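Local coordinates for protein beta-d-glucoside glucohydrolase (Hypocrea jecorina, PDB 3ZZ1) that probably hydrolyses terminal, non-reducing beta-D-glucosyl residues, releasing beta-D-glucose in the breakdown of cellulose, at residues P63-S69 / G383-N388; S72-T76 / N322-A327; A425-A431 / V469-N475. All coordinates share one frame; numbering follows the deposited sequence.

Contact 1: P63-S69 / G383-N388; sequences PLGVRYS and GSGAVN
A water joins L64 to G385: it accepts from L64 N at 3.0 Å and lies within donating distance of G65 O and, more weakly, of G385 O, though it may not serve both at once. Just beside it the isobutyl group of L64 straddles the G385 carbonyl oxygen. Its chi1 of 53° tucks CG between the backbone N and the carbonyl carbon, and from there CG comes to 3.2 Å of G385 O with both methyls close to that oxygen as well, a tight fit. L64 CD1 then slides past V387 CG2 at 3.5 Å, the two side chains running in opposite directions. The other methyl, V387 CG1, lies 3.5 Å from V66 O and also close to G65 O. The backbone angles of G65 (phi 141°, psi -178°) leave no room for a CB beside the carbonyl O of L64. These are two loops, 63-69 following strand 58-60 of the N-terminal TIM-barrel domain and 383-388 preceding helix 395-404 in the C-terminal domain; in family 3 glucosidases the active site generally lies between these domains, and this contact is consistent with a place beside it. At its polar end R67 runs out fully extended, and its guanidinium is sandwiched. S384 CA sits 3.5 Å above one face, toward the rim, while Y68 OH stands over the centre of the opposite face. The Y68 ring in turn lies with one face against R67 CG. Salt bridges to D61 from NH1 and to D370 from NH2 fix the rotation of the flat group, and S384 OG, turned to its own partner, bonds to E441. At the far end N388 CB packs 3.6 Å from S69 O.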
loop_
_atom_site.group_PDB
_atom_site.type_symbol
_atom_site.label_atom_id
_atom_site.label_comp_id
_atom_site.label_asym_id
_atom_site.label_seq_id
_atom_site.Cartn_x
_atom_site.Cartn_y
_atom_site.Cartn_z
ATOM N N PRO A 63 -2.418 8.999 0.220
ATOM C CA PRO A 63 -1.791 7.944 -0.581
ATOM C C PRO A 63 -2.447 7.628 -1.935
ATOM O O PRO A 63 -1.785 7.054 -2.800
ATOM C CB PRO A 63 -1.856 6.720 0.344
ATOM C CG PRO A 63 -2.005 7.292 1.719
ATOM C CD PRO A 63 -2.873 8.486 1.525
ATOM N N LEU A 64 -3.721 7.974 -2.117
ATOM C CA LEU A 64 -4.405 7.715 -3.395
ATOM C C LEU A 64 -4.933 8.972 -4.095
ATOM O O LEU A 64 -5.771 8.889 -4.997
ATOM C CB LEU A 64 -5.513 6.658 -3.239
ATOM C CG LEU A 64 -6.620 6.788 -2.181
ATOM C CD1 LEU A 64 -7.652 7.833 -2.536
ATOM C CD2 LEU A 64 -7.307 5.451 -1.971
ATOM N N GLY A 65 -4.446 10.136 -3.679
ATOM C CA GLY A 65 -4.845 11.382 -4.318
ATOM C C GLY A 65 -5.032 12.543 -3.368
ATOM O O GLY A 65 -4.823 12.418 -2.158
ATOM N N VAL A 66 -5.436 13.677 -3.932
ATOM C CA VAL A 66 -5.547 14.926 -3.186
ATOM C C VAL A 66 -6.836 14.937 -2.372
ATOM O O VAL A 66 -7.929 14.882 -2.933
ATOM C CB VAL A 66 -5.505 16.162 -4.129
ATOM C CG1 VAL A 66 -5.478 17.451 -3.325
ATOM C CG2 VAL A 66 -4.298 16.099 -5.062
ATOM N N ARG A 67 -6.700 15.018 -1.050
ATOM C CA ARG A 67 -7.854 15.079 -0.152
ATOM C C ARG A 67 -8.500 16.460 -0.150
ATOM O O ARG A 67 -7.809 17.473 -0.246
ATOM C CB ARG A 67 -7.439 14.701 1.269
ATOM C CG ARG A 67 -8.597 14.429 2.228
ATOM C CD ARG A 67 -8.063 14.147 3.613
ATOM N NE ARG A 67 -9.107 13.765 4.555
ATOM C CZ ARG A 67 -8.902 13.544 5.852
ATOM N NH1 ARG A 67 -7.680 13.665 6.372
ATOM N NH2 ARG A 67 -9.920 13.203 6.629
ATOM N N TYR A 68 -9.829 16.468 -0.037
ATOM C CA TYR A 68 -10.668 17.678 0.022
ATOM C C TYR A 68 -10.786 18.418 -1.308
ATOM O O TYR A 68 -11.445 19.453 -1.394
ATOM C CB TYR A 68 -10.217 18.643 1.133
ATOM C CG TYR A 68 -10.159 18.045 2.522
ATOM C CD1 TYR A 68 -11.298 17.500 3.124
ATOM C CD2 TYR A 68 -8.967 18.050 3.244
ATOM C CE1 TYR A 68 -11.240 16.960 4.406
ATOM C CE2 TYR A 68 -8.898 17.523 4.516
ATOM C CZ TYR A 68 -10.033 16.978 5.096
ATOM O OH TYR A 68 -9.950 16.450 6.363
ATOM N N SER A 69 -10.165 17.881 -2.347
ATOM C CA SER A 69 -10.221 18.499 -3.659
ATOM C C SER A 69 -11.518 18.148 -4.373
ATOM O O SER A 69 -12.067 17.061 -4.192
ATOM C CB SER A 69 -9.018 18.078 -4.498
ATOM O OG SER A 69 -9.101 18.602 -5.811
ATOM N N GLY A 383 -11.347 6.971 6.073
ATOM C CA GLY A 383 -10.373 7.666 6.907
ATOM C C GLY A 383 -9.654 8.747 6.138
ATOM O O GLY A 383 -10.165 9.245 5.132
ATOM N N SER A 384 -8.462 9.101 6.612
ATOM C CA SER A 384 -7.656 10.164 6.014
ATOM C C SER A 384 -7.124 9.810 4.621
ATOM O O SER A 384 -6.708 10.694 3.869
ATOM C CB SER A 384 -6.479 10.506 6.933
ATOM O OG SER A 384 -5.526 9.449 6.949
ATOM N N GLY A 385 -7.135 8.520 4.294
ATOM C CA GLY A 385 -6.617 8.037 3.015
ATOM C C GLY A 385 -7.661 7.915 1.928
ATOM O O GLY A 385 -7.379 7.393 0.848
ATOM N N ALA A 386 -8.869 8.394 2.219
ATOM C CA ALA A 386 -9.954 8.430 1.246
ATOM C C ALA A 386 -10.074 9.834 0.647
ATOM O O ALA A 386 -9.626 10.808 1.254
ATOM C CB ALA A 386 -11.260 8.015 1.914
ATOM N N VAL A 387 -10.659 9.929 -0.549
ATOM C CA VAL A 387 -10.867 11.219 -1.229
ATOM C C VAL A 387 -12.258 11.299 -1.876
ATOM O O VAL A 387 -12.983 10.306 -1.933
ATOM C CB VAL A 387 -9.794 11.500 -2.329
ATOM C CG1 VAL A 387 -8.384 11.588 -1.744
ATOM C CG2 VAL A 387 -9.860 10.456 -3.434
ATOM N N ASN A 388 -12.609 12.487 -2.369
ATOM C CA ASN A 388 -13.830 12.696 -3.141
ATOM C C ASN A 388 -13.729 12.093 -4.541
ATOM O O ASN A 388 -12.678 12.175 -5.187
ATOM C CB ASN A 388 -14.109 14.194 -3.295
ATOM C CG ASN A 388 -14.460 14.873 -1.986
ATOM O OD1 ASN A 388 -13.882 15.907 -1.646
ATOM N ND2 ASN A 388 -15.422 14.316 -1.257
HETATM O O HOH W 1 -5.607 9.804 -0.672
HETATM O O HOH W 2 -10.460 14.965 -2.773
#

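Contact 2: S72-T76 / N322-A327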
loop_
_atom_site.group_PDB
_atom_site.type_symbol
_atom_site.label_atom_id
_atom_site.label_comp_id
_atom_site.label_asym_id
_atom_site.label_seq_id
_atom_site.Cartn_x
_atom_site.Cartn_y
_atom_site.Cartn_z
ATOM N N SER A 72 -9.954 16.685 -8.494
ATOM C CA SER A 72 -8.867 15.713 -8.528
ATOM C C SER A 72 -9.359 14.302 -8.829
ATOM O O SER A 72 -10.547 13.995 -8.681
ATOM C CB SER A 72 -8.104 15.721 -7.207
ATOM O OG SER A 72 -8.977 15.407 -6.134
ATOM N N THR A 73 -8.424 13.461 -9.262
ATOM C CA THR A 73 -8.682 12.055 -9.506
ATOM C C THR A 73 -8.653 11.284 -8.187
ATOM O O THR A 73 -7.826 11.554 -7.316
ATOM C CB THR A 73 -7.640 11.469 -10.497
ATOM O OG1 THR A 73 -7.722 12.165 -11.751
ATOM C CG2 THR A 73 -7.853 9.976 -10.731
ATOM N N ALA A 74 -9.583 10.346 -8.047
ATOM C CA ALA A 74 -9.542 9.353 -6.988
ATOM C C ALA A 74 -8.830 8.114 -7.524
ATOM O O ALA A 74 -9.429 7.290 -8.223
ATOM C CB ALA A 74 -10.947 9.006 -6.530
ATOM N N PHE A 75 -7.541 7.994 -7.216
ATOM C CA PHE A 75 -6.772 6.842 -7.666
ATOM C C PHE A 75 -7.150 5.609 -6.856
ATOM O O PHE A 75 -7.751 5.720 -5.783
ATOM C CB PHE A 75 -5.267 7.123 -7.596
ATOM C CG PHE A 75 -4.803 8.177 -8.570
ATOM C CD1 PHE A 75 -4.816 9.526 -8.215
ATOM C CD2 PHE A 75 -4.362 7.820 -9.842
ATOM C CE1 PHE A 75 -4.392 10.505 -9.106
ATOM C CE2 PHE A 75 -3.932 8.790 -10.745
ATOM C CZ PHE A 75 -3.950 10.138 -10.380
ATOM N N THR A 76 -6.833 4.434 -7.390
ATOM C CA THR A 76 -7.062 3.194 -6.666
ATOM C C THR A 76 -6.208 3.213 -5.405
ATOM O O THR A 76 -5.131 3.815 -5.406
ATOM C CB THR A 76 -6.682 1.958 -7.507
ATOM O OG1 THR A 76 -5.277 1.982 -7.795
ATOM C CG2 THR A 76 -7.475 1.922 -8.814
ATOM N N ASN A 322 -4.888 5.538 -15.748
ATOM C CA ASN A 322 -4.173 4.786 -14.731
ATOM C C ASN A 322 -5.138 4.059 -13.805
ATOM O O ASN A 322 -4.926 2.888 -13.491
ATOM C CB ASN A 322 -3.239 5.686 -13.915
ATOM C CG ASN A 322 -2.516 4.926 -12.807
ATOM O OD1 ASN A 322 -2.930 4.960 -11.649
ATOM N ND2 ASN A 322 -1.439 4.226 -13.162
ATOM N N VAL A 323 -6.190 4.762 -13.376
ATOM C CA VAL A 323 -7.188 4.185 -12.474
ATOM C C VAL A 323 -7.900 3.022 -13.170
ATOM O O VAL A 323 -8.029 1.937 -12.601
ATOM C CB VAL A 323 -8.206 5.242 -11.974
ATOM C CG1 VAL A 323 -9.163 4.630 -10.957
ATOM C CG2 VAL A 323 -7.480 6.423 -11.352
ATOM N N ARG A 324 -8.331 3.262 -14.410
ATOM C CA ARG A 324 -8.911 2.233 -15.273
ATOM C C ARG A 324 -7.992 1.022 -15.378
ATOM O O ARG A 324 -8.420 -0.103 -15.129
ATOM C CB ARG A 324 -9.201 2.809 -16.670
ATOM C CG ARG A 324 -9.723 1.805 -17.717
ATOM C CD ARG A 324 -11.165 1.411 -17.437
ATOM N NE ARG A 324 -11.750 0.575 -18.486
ATOM C CZ ARG A 324 -12.366 1.038 -19.574
ATOM N NH1 ARG A 324 -12.482 2.345 -19.786
ATOM N NH2 ARG A 324 -12.876 0.187 -20.457
ATOM N N ALA A 325 -6.729 1.263 -15.730
ATOM C CA ALA A 325 -5.754 0.185 -15.917
ATOM C C ALA A 325 -5.532 -0.635 -14.647
ATOM O O ALA A 325 -5.528 -1.866 -14.696
ATOM C CB ALA A 325 -4.426 0.737 -16.442
ATOM N N ILE A 326 -5.360 0.041 -13.512
ATOM C CA ILE A 326 -5.074 -0.659 -12.259
ATOM C C ILE A 326 -6.311 -1.351 -11.689
ATOM O O ILE A 326 -6.230 -2.494 -11.234
ATOM C CB ILE A 326 -4.410 0.268 -11.218
ATOM C CG1 ILE A 326 -2.979 0.607 -11.657
ATOM C CG2 ILE A 326 -4.405 -0.394 -9.848
ATOM C CD1 ILE A 326 -2.251 1.574 -10.741
ATOM N N ALA A 327 -7.450 -0.656 -11.716
ATOM C CA ALA A 327 -8.733 -1.242 -11.332
ATOM C C ALA A 327 -9.007 -2.507 -12.137
ATOM O O ALA A 327 -9.567 -3.470 -11.615
ATOM C CB ALA A 327 -9.851 -0.243 -11.541
HETATM O O HOH W 3 -4.714 4.023 -9.604
#
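Helix 320-329, which leads into edge strand 332-336 of the six-stranded mixed sheet, packs here against the loop that runs from barrel strand 58-60 to helix 78-83. V323 makes most of the apolar contact. Its CG2 meets T73 CG2 at 3.6 Å and F75 CD2 at 3.7 Å, while CG1, anti to the backbone N (chi1 -176°), turns to the methyl of T76; both methyls of the valine lie equally near A74 O. T73 CG2 in turn rests over the centre of one face of the F75 ring, so the valine methyl, the threonine methyl and the ring form one apolar cluster, and the ring also packs on F96 and I97 of helix 87-103. At the ring edge, near its plane, N322 OD1 approaches CD2, the amide plane standing 58° from the ring. A water completes this corner: it accepts from T76 N at 3.1 Å and donates to N322 OD1 at 2.9 Å. N322 ND2 is taken by E92 and by the carbonyl of L89, which together with the water fix the turn of the amide. One turn along the helix, I326 CG2 lies 3.3 Å from T76 OG1, and T76 CG2 sits close to V323 CG1 and A327 N. A serine in place of T76 would lack that methyl and would probably leave a gap between the loop and the V323 and A327 side of the helix, seating the helix less firmly. T73 OG1 is turned to E100 and the A74 carbonyl to S507. With no direct hydrogen bond from loop to helix, the join depends on the fit of methyl groups and the F75 ring, and its polar thread is the water held between T76 N and the N322 carboxamide.

Contact 3: A425-A431 / V469-N475; sequences ARGKDVA and VAGANSN
R426 lays one guanidinium face over the methyl of A472, whose CB stands 3.6 Å above the plane, off-centre toward the rim; a bend at chi3 (-56°) folds the arginine back over A472. The contact belongs to a beta-alpha-beta unit of the C-terminal domain: the chain entering strand 430-437 meets the chain leaving helix 462-472 for the neighbouring parallel strand 476-482. Beside the arginine, N473 points its carboxamide into the type II turn A425-K428. Its ND2 serves two carbonyls from different angles: the bond to A425 O, 2.8 Å long and nearly straight (167°), lies in the amide plane, whereas K428 O, at 2.9 Å, is met more bent and from above its carbonyl plane. A425 O also accepts from K428 N, which reaches it from the opposite face. On the other side of the amide, N473 OD1 accepts N475 N at 2.7 Å, an Asx turn that fixes the asparagine's rotation. V469 CG1 touches A425 CB and A431 CB, each 3.8 Å away, the three carbons forming a near-equilateral triangle. The V430 side chain crosses that of N475 obliquely, CG1 nearest N475 CB, and the strand pairing starts with A431 N on N475 O at 3.0 Å. Near the surface, a water accepts from G427 N and donates to A472 O at 2.8 Å.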
loop_
_atom_site.group_PDB
_atom_site.type_symbol
_atom_site.label_atom_id
_atom_site.label_comp_id
_atom_site.label_asym_id
_atom_site.label_seq_id
_atom_site.Cartn_x
_atom_site.Cartn_y
_atom_site.Cartn_z
ATOM N N ALA A 425 -32.810 -13.382 -10.150
ATOM C CA ALA A 425 -31.947 -14.419 -10.731
ATOM C C ALA A 425 -32.697 -15.580 -11.393
ATOM O O ALA A 425 -32.144 -16.255 -12.265
ATOM C CB ALA A 425 -30.975 -14.945 -9.687
ATOM N N ARG A 426 -33.945 -15.807 -10.982
ATOM C CA ARG A 426 -34.731 -16.949 -11.469
ATOM C C ARG A 426 -34.941 -16.904 -12.984
ATOM O O ARG A 426 -35.382 -15.888 -13.526
ATOM C CB ARG A 426 -36.081 -17.036 -10.747
ATOM C CG ARG A 426 -36.678 -18.446 -10.698
ATOM C CD ARG A 426 -37.945 -18.519 -9.825
ATOM N NE ARG A 426 -37.720 -18.039 -8.459
ATOM C CZ ARG A 426 -37.164 -18.754 -7.484
ATOM N NH1 ARG A 426 -36.768 -20.005 -7.702
ATOM N NH2 ARG A 426 -37.000 -18.214 -6.283
ATOM N N GLY A 427 -34.599 -18.005 -13.654
ATOM C CA GLY A 427 -34.812 -18.150 -15.097
ATOM C C GLY A 427 -33.787 -17.467 -15.990
ATOM O O GLY A 427 -33.912 -17.510 -17.218
ATOM N N LYS A 428 -32.773 -16.844 -15.389
ATOM C CA LYS A 428 -31.738 -16.139 -16.155
ATOM C C LYS A 428 -30.552 -17.042 -16.495
ATOM O O LYS A 428 -30.269 -18.006 -15.777
ATOM C CB LYS A 428 -31.259 -14.873 -15.425
ATOM C CG LYS A 428 -32.365 -13.977 -14.860
ATOM C CD LYS A 428 -33.399 -13.562 -15.915
ATOM C CE LYS A 428 -34.463 -12.637 -15.330
ATOM N NZ LYS A 428 -35.218 -13.277 -14.216
ATOM N N ASP A 429 -29.869 -16.726 -17.594
ATOM C CA ASP A 429 -28.711 -17.499 -18.042
ATOM C C ASP A 429 -27.572 -17.448 -17.032
ATOM O O ASP A 429 -27.005 -18.485 -16.688
ATOM C CB ASP A 429 -28.238 -17.024 -19.418
ATOM C CG ASP A 429 -29.275 -17.262 -20.498
ATOM O OD1 ASP A 429 -29.654 -18.429 -20.713
ATOM O OD2 ASP A 429 -29.716 -16.289 -21.134
ATOM N N VAL A 430 -27.242 -16.240 -16.574
ATOM C CA VAL A 430 -26.277 -16.048 -15.489
ATOM C C VAL A 430 -26.780 -15.011 -14.487
ATOM O O VAL A 430 -27.602 -14.153 -14.818
ATOM C CB VAL A 430 -24.859 -15.635 -15.988
ATOM C CG1 VAL A 430 -24.247 -16.717 -16.883
ATOM C CG2 VAL A 430 -24.895 -14.288 -16.708
ATOM N N ALA A 431 -26.280 -15.112 -13.261
ATOM C CA ALA A 431 -26.592 -14.159 -12.211
ATOM C C ALA A 431 -25.294 -13.666 -11.594
ATOM O O ALA A 431 -24.467 -14.469 -11.156
ATOM C CB ALA A 431 -27.479 -14.803 -11.156
ATOM N N VAL A 469 -29.515 -16.504 -4.124
ATOM C CA VAL A 469 -29.345 -16.471 -5.576
ATOM C C VAL A 469 -29.013 -17.869 -6.119
ATOM O O VAL A 469 -29.500 -18.252 -7.190
ATOM C CB VAL A 469 -28.287 -15.404 -6.006
ATOM C CG1 VAL A 469 -27.955 -15.509 -7.497
ATOM C CG2 VAL A 469 -28.789 -14.004 -5.682
ATOM N N ALA A 470 -28.214 -18.629 -5.367
ATOM C CA ALA A 470 -27.868 -20.007 -5.740
ATOM C C ALA A 470 -29.079 -20.944 -5.675
ATOM O O ALA A 470 -29.146 -21.933 -6.407
ATOM C CB ALA A 470 -26.730 -20.537 -4.879
ATOM N N GLY A 471 -30.031 -20.626 -4.802
ATOM C CA GLY A 471 -31.299 -21.353 -4.742
ATOM C C GLY A 471 -32.170 -21.148 -5.975
ATOM O O GLY A 471 -33.036 -21.974 -6.274
ATOM N N ALA A 472 -31.929 -20.056 -6.699
ATOM C CA ALA A 472 -32.753 -19.681 -7.848
ATOM C C ALA A 472 -32.031 -19.727 -9.200
ATOM O O ALA A 472 -32.657 -19.521 -10.241
ATOM C CB ALA A 472 -33.376 -18.312 -7.620
ATOM N N ASN A 473 -30.728 -20.004 -9.191
ATOM C CA ASN A 473 -29.928 -19.978 -10.422
ATOM C C ASN A 473 -28.713 -20.909 -10.374
ATOM O O ASN A 473 -27.969 -20.918 -9.390
ATOM C CB ASN A 473 -29.495 -18.535 -10.741
ATOM C CG ASN A 473 -29.044 -18.354 -12.182
ATOM O OD1 ASN A 473 -28.027 -18.909 -12.605
ATOM N ND2 ASN A 473 -29.790 -17.554 -12.937
ATOM N N SER A 474 -28.516 -21.673 -11.446
ATOM C CA SER A 474 -27.406 -22.626 -11.550
ATOM C C SER A 474 -26.052 -21.989 -11.868
ATOM O O SER A 474 -25.011 -22.602 -11.636
ATOM C CB SER A 474 -27.710 -23.688 -12.610
ATOM O OG SER A 474 -28.455 -24.758 -12.066
ATOM N N ASN A 475 -26.074 -20.771 -12.403
ATOM C CA ASN A 475 -24.871 -20.138 -12.940
ATOM C C ASN A 475 -24.581 -18.789 -12.300
ATOM O O ASN A 475 -24.836 -17.734 -12.893
ATOM C CB ASN A 475 -24.984 -19.997 -14.459
ATOM C CG ASN A 475 -24.895 -21.328 -15.170
ATOM O OD1 ASN A 475 -23.861 -21.999 -15.132
ATOM N ND2 ASN A 475 -25.981 -21.721 -15.825
HETATM O O HOH W 4 -32.992 -20.292 -12.963
HETATM O O HOH W 5 -28.569 -20.872 -15.484
#

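From the N terminus, the loop after strand 58-60 supplies both first segments, 63-69 and then 72-76. Contact 2 closes first, at helix 320-329, and contact 1 closes later, at 383-388, so contact 2 is nested within the loop of contact 1. The two adjoin: their centres are 13 Å apart, L64 O and F75 N are probably hydrogen-bonded, and V387 packs on A74. Together they tie this loop of the barrel domain to helix 320-329 and to a loop of the C-terminal domain. Contact 3 follows in series, a short closure inside the C-terminal domain, its centre about 39 Å from that of contact 1 and 32 Å from that of contact 2.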